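Local coordinates for probable CoA-transferase alpha subunit (Rhodococcus jostii, PDB 6COJ), which probably acts on coenzyme A thioesters as the alpha subunit of a CoA-transferase-family enzyme, and binds a spirolactone thioester of CoA, at residues Val64-Gly68 with Gly69-Gly73; Leu72-Leu75 with Cys76-Gly79. The protein carries 1 engineered substitution. All coordinates share one frame; numbering follows the deposited sequence.

In the fold
Both contacts lie in the beta-alpha-beta unit formed by strand 62-65, helix 70-77 and strand 81-86, whose two strands belong to the parallel sheet of the CoA-transferase domain. Contact 1 is the turn from strand into helix; contact 2 is the second half of the same helix and its end. Their centres are about 9 Å apart, they share Leu-72 and Gly-73, and Val-64 CG2 packs on Leu-75 CD1 at 4.2 Å. The bound CoA thioester is nearer contact 1: the side chain of Tyr-67 is about 6 Å from it, whereas that of Leu-72 is about 13 Å away. Contact 2 lies farther along the helix, away from the ligand.

Contact 1: Val64-Gly68 with Gly69-Gly73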
loop_
_atom_site.group_PDB
_atom_site.type_symbol
_atom_site.label_atom_id
_atom_site.label_comp_id
_atom_site.label_asym_id
_atom_site.label_seq_id
_atom_site.Cartn_x
_atom_site.Cartn_y
_atom_site.Cartn_z
ATOM N N VAL A 64 -18.522 5.171 14.683
ATOM C CA VAL A 64 -18.114 5.706 13.383
ATOM C C VAL A 64 -16.594 5.739 13.305
ATOM O O VAL A 64 -15.928 6.211 14.236
ATOM C CB VAL A 64 -18.715 7.100 13.124
ATOM C CG1 VAL A 64 -18.283 7.609 11.754
ATOM C CG2 VAL A 64 -20.221 7.035 13.184
ATOM N N VAL A 65 -16.054 5.245 12.191
ATOM C CA VAL A 65 -14.620 5.289 11.893
ATOM C C VAL A 65 -14.462 6.176 10.668
ATOM O O VAL A 65 -15.030 5.874 9.612
ATOM C CB VAL A 65 -14.055 3.886 11.612
ATOM C CG1 VAL A 65 -12.577 3.972 11.278
ATOM C CG2 VAL A 65 -14.280 2.967 12.806
ATOM N N THR A 66 -13.712 7.270 10.800
ATOM C CA THR A 66 -13.705 8.228 9.699
ATOM C C THR A 66 -12.534 9.191 9.829
ATOM O O THR A 66 -12.025 9.431 10.926
ATOM C CB THR A 66 -15.023 9.016 9.669
ATOM O OG1 THR A 66 -15.070 9.818 8.480
ATOM C CG2 THR A 66 -15.158 9.912 10.908
ATOM N N TYR A 67 -12.114 9.728 8.687
ATOM C CA TYR A 67 -11.374 10.984 8.646
ATOM C C TYR A 67 -12.444 12.060 8.586
ATOM O O TYR A 67 -12.987 12.352 7.519
ATOM C CB TYR A 67 -10.475 11.025 7.420
ATOM C CG TYR A 67 -9.248 10.144 7.508
ATOM C CD1 TYR A 67 -8.253 10.393 8.457
ATOM C CD2 TYR A 67 -9.069 9.075 6.631
ATOM C CE1 TYR A 67 -7.099 9.601 8.511
ATOM C CE2 TYR A 67 -7.919 8.288 6.675
ATOM C CZ TYR A 67 -6.943 8.556 7.618
ATOM O OH TYR A 67 -5.805 7.770 7.631
ATOM N N GLY A 68 -12.770 12.629 9.745
ATOM C CA GLY A 68 -14.061 13.282 9.914
ATOM C C GLY A 68 -14.205 14.636 9.241
ATOM O O GLY A 68 -13.274 15.434 9.151
ATOM N N GLY A 69 -15.439 14.897 8.813
ATOM C CA GLY A 69 -15.853 16.177 8.290
ATOM C C GLY A 69 -17.320 16.407 8.598
ATOM O O GLY A 69 -17.816 16.023 9.662
ATOM N N PRO A 70 -18.051 17.023 7.664
ATOM C CA PRO A 70 -19.481 17.284 7.904
ATOM C C PRO A 70 -20.335 16.028 7.923
ATOM O O PRO A 70 -21.497 16.101 8.354
ATOM C CB PRO A 70 -19.869 18.208 6.745
ATOM C CG PRO A 70 -18.897 17.827 5.631
ATOM C CD PRO A 70 -17.600 17.520 6.351
ATOM N N ASP A 71 -19.812 14.897 7.443
ATOM C CA ASP A 71 -20.484 13.617 7.641
ATOM C C ASP A 71 -20.678 13.338 9.125
ATOM O O ASP A 71 -21.795 13.051 9.583
ATOM C CB ASP A 71 -19.677 12.486 6.979
ATOM C CG ASP A 71 -18.226 12.385 7.475
ATOM O OD1 ASP A 71 -17.572 13.420 7.730
ATOM O OD2 ASP A 71 -17.742 11.236 7.606
ATOM N N LEU A 72 -19.596 13.436 9.893
ATOM C CA LEU A 72 -19.675 13.206 11.328
ATOM C C LEU A 72 -20.491 14.293 12.013
ATOM O O LEU A 72 -21.256 14.005 12.939
ATOM C CB LEU A 72 -18.258 13.125 11.907
ATOM C CG LEU A 72 -18.142 12.741 13.380
ATOM C CD1 LEU A 72 -18.846 11.418 13.655
ATOM C CD2 LEU A 72 -16.675 12.669 13.789
ATOM N N GLY A 73 -20.358 15.544 11.561
ATOM C CA GLY A 73 -21.174 16.610 12.121
ATOM C C GLY A 73 -22.658 16.351 11.967
ATOM O O GLY A 73 -23.428 16.469 12.926
#
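Thr-66 and Asp-71 reach towards each other from opposite directions across the turn that leads from strand 62-65 into helix 70-77. The hydroxyl OG1 of Thr-66 donates to Asp-71 OD2 over 3.1 Å, meeting the syn lone pair, on the side facing the other carboxylate oxygen. That second oxygen is used as well: Gly-69 N donates to Asp-71 OD1 at 2.8 Å, with an N-H...O angle of 138°. CG of Asp-71 sits between its own backbone N and carbonyl carbon (chi1 57°), which swings the carboxylate back over the start of the helix. Beyond the turn, Lys-46 forms a salt bridge with Asp-71 OD2 and a hydrogen bond with Tyr-67 O.

Gly-69 is the N-cap, and its carbonyl O accepts the first helical bond from Gly-73 N at 3.2 Å. In the conformation Gly-69 adopts, a beta carbon would clash with Pro-70 CD.

Apolar packing accompanies the polar pair. Leu-72 turns both methyls to the strand side: CD1 approaches Val-64 CG1 at 4.3 Å, and CD2 approaches Thr-66 CG2, also at 4.3 Å. Thr-66 thus serves both sets of contacts, its hydroxyl facing the carboxylate and its methyl the leucine. Tyr-67 instead points away from the helix, its OH bonded to the carbonyl of Ala-117 and its ring meeting that of Trp-41; Ala-117 and Trp-41 both line the ligand pocket.

Chemically, a buried carboxylate receives a hydroxyl, a backbone N-H and an ammonium group. The bonds on its two oxygens are likely to restrict its rotation, and the adjacent lysine and helix start would probably favour its ionised form. The bond from Thr-66 joins the chain following strand 62-65 to the first turn of the helix.

Contact 2: Leu72-Leu75 with Cys76-Gly79; sequences LGLL and CSAG
Cys-76 closes a regular helical turn on Leu-72, its N donating to Leu-72 O at 2.9 Å, and Ser-77 N repeats the pattern with Gly-73 O. On this inner side the side chains are buried: Leu-72 CD1 lies 4.3 Å from Cys-76 SG, the cysteine continuing onto Ala-104 of helix 99-106. Leu-75 projects to another side, onto Leu-54 and Leu-55 of helix 48-56.

Towards the helix end the hydrogen bonding becomes irregular. Ser-77, partly exposed, carries OG between its backbone N and carbonyl carbon (chi1 79°), and this turns the hydroxyl back to Leu-74 O, to which it donates at 2.7 Å. The oxygen is approached at a C=O...O angle of 126°, only slightly off the carbonyl plane. Ala-78 N gives Leu-74 O just a weak bond of 3.3 Å; its other bond, to Leu-75 O at 3.2 Å, comes from well above the carbonyl plane. Replacing Ser-77 by an alanine would probably leave Leu-74 O with little more than that weak bond, and so let the last turn fray more easily.

On the solvent side, Ala-78 and Gly-79 are exposed. Gly-79, at positive phi, donates through its N to Cys-76 O at 3.0 Å, while the N of the following residue pairs with Leu-75 O. Gly-79 is thus the C-prime residue of a Schellman motif, which ends helix 70-77 before the chain enters strand 81-86 of the beta-alpha-beta unit.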
loop_
_atom_site.group_PDB
_atom_site.type_symbol
_atom_site.label_atom_id
_atom_site.label_comp_id
_atom_site.label_asym_id
_atom_site.label_seq_id
_atom_site.Cartn_x
_atom_site.Cartn_y
_atom_site.Cartn_z
ATOM N N LEU A 72 -19.596 13.436 9.893
ATOM C CA LEU A 72 -19.675 13.206 11.328
ATOM C C LEU A 72 -20.491 14.293 12.013
ATOM O O LEU A 72 -21.256 14.005 12.939
ATOM C CB LEU A 72 -18.258 13.125 11.907
ATOM C CG LEU A 72 -18.142 12.741 13.380
ATOM C CD1 LEU A 72 -18.846 11.418 13.655
ATOM C CD2 LEU A 72 -16.675 12.669 13.789
ATOM N N GLY A 73 -20.358 15.544 11.561
ATOM C CA GLY A 73 -21.174 16.610 12.121
ATOM C C GLY A 73 -22.658 16.351 11.967
ATOM O O GLY A 73 -23.428 16.469 12.926
ATOM N N LEU A 74 -23.088 15.981 10.757
ATOM C CA LEU A 74 -24.510 15.716 10.555
ATOM C C LEU A 74 -24.984 14.552 11.418
ATOM O O LEU A 74 -26.057 14.614 12.025
ATOM C CB LEU A 74 -24.801 15.459 9.077
ATOM C CG LEU A 74 -24.858 16.691 8.171
ATOM C CD1 LEU A 74 -24.982 16.255 6.715
ATOM C CD2 LEU A 74 -26.008 17.636 8.556
ATOM N N LEU A 75 -24.188 13.481 11.508
ATOM C CA LEU A 75 -24.585 12.368 12.363
ATOM C C LEU A 75 -24.697 12.803 13.823
ATOM O O LEU A 75 -25.618 12.384 14.538
ATOM C CB LEU A 75 -23.595 11.211 12.200
ATOM C CG LEU A 75 -23.653 10.543 10.824
ATOM C CD1 LEU A 75 -22.501 9.554 10.680
ATOM C CD2 LEU A 75 -24.986 9.846 10.591
ATOM N N CYS A 76 -23.787 13.670 14.275
ATOM C CA CYS A 76 -23.864 14.173 15.644
ATOM C C CYS A 76 -25.088 15.048 15.844
ATOM O O CYS A 76 -25.696 15.032 16.923
ATOM C CB CYS A 76 -22.596 14.949 15.992
ATOM S SG CYS A 76 -21.150 13.908 16.281
ATOM N N SER A 77 -25.460 15.830 14.825
ATOM C CA SER A 77 -26.646 16.669 14.948
ATOM C C SER A 77 -27.904 15.852 15.204
ATOM O O SER A 77 -28.865 16.376 15.780
ATOM C CB SER A 77 -26.837 17.558 13.712
ATOM O OG SER A 77 -27.415 16.852 12.620
ATOM N N ALA A 78 -27.917 14.582 14.806
ATOM C CA ALA A 78 -29.070 13.718 15.007
ATOM C C ALA A 78 -28.867 12.736 16.147
ATOM O O ALA A 78 -29.684 11.820 16.317
ATOM C CB ALA A 78 -29.405 12.981 13.707
ATOM N N GLY A 79 -27.808 12.916 16.936
ATOM C CA GLY A 79 -27.547 12.050 18.069
ATOM C C GLY A 79 -27.291 10.607 17.699
ATOM O O GLY A 79 -27.599 9.705 18.491
#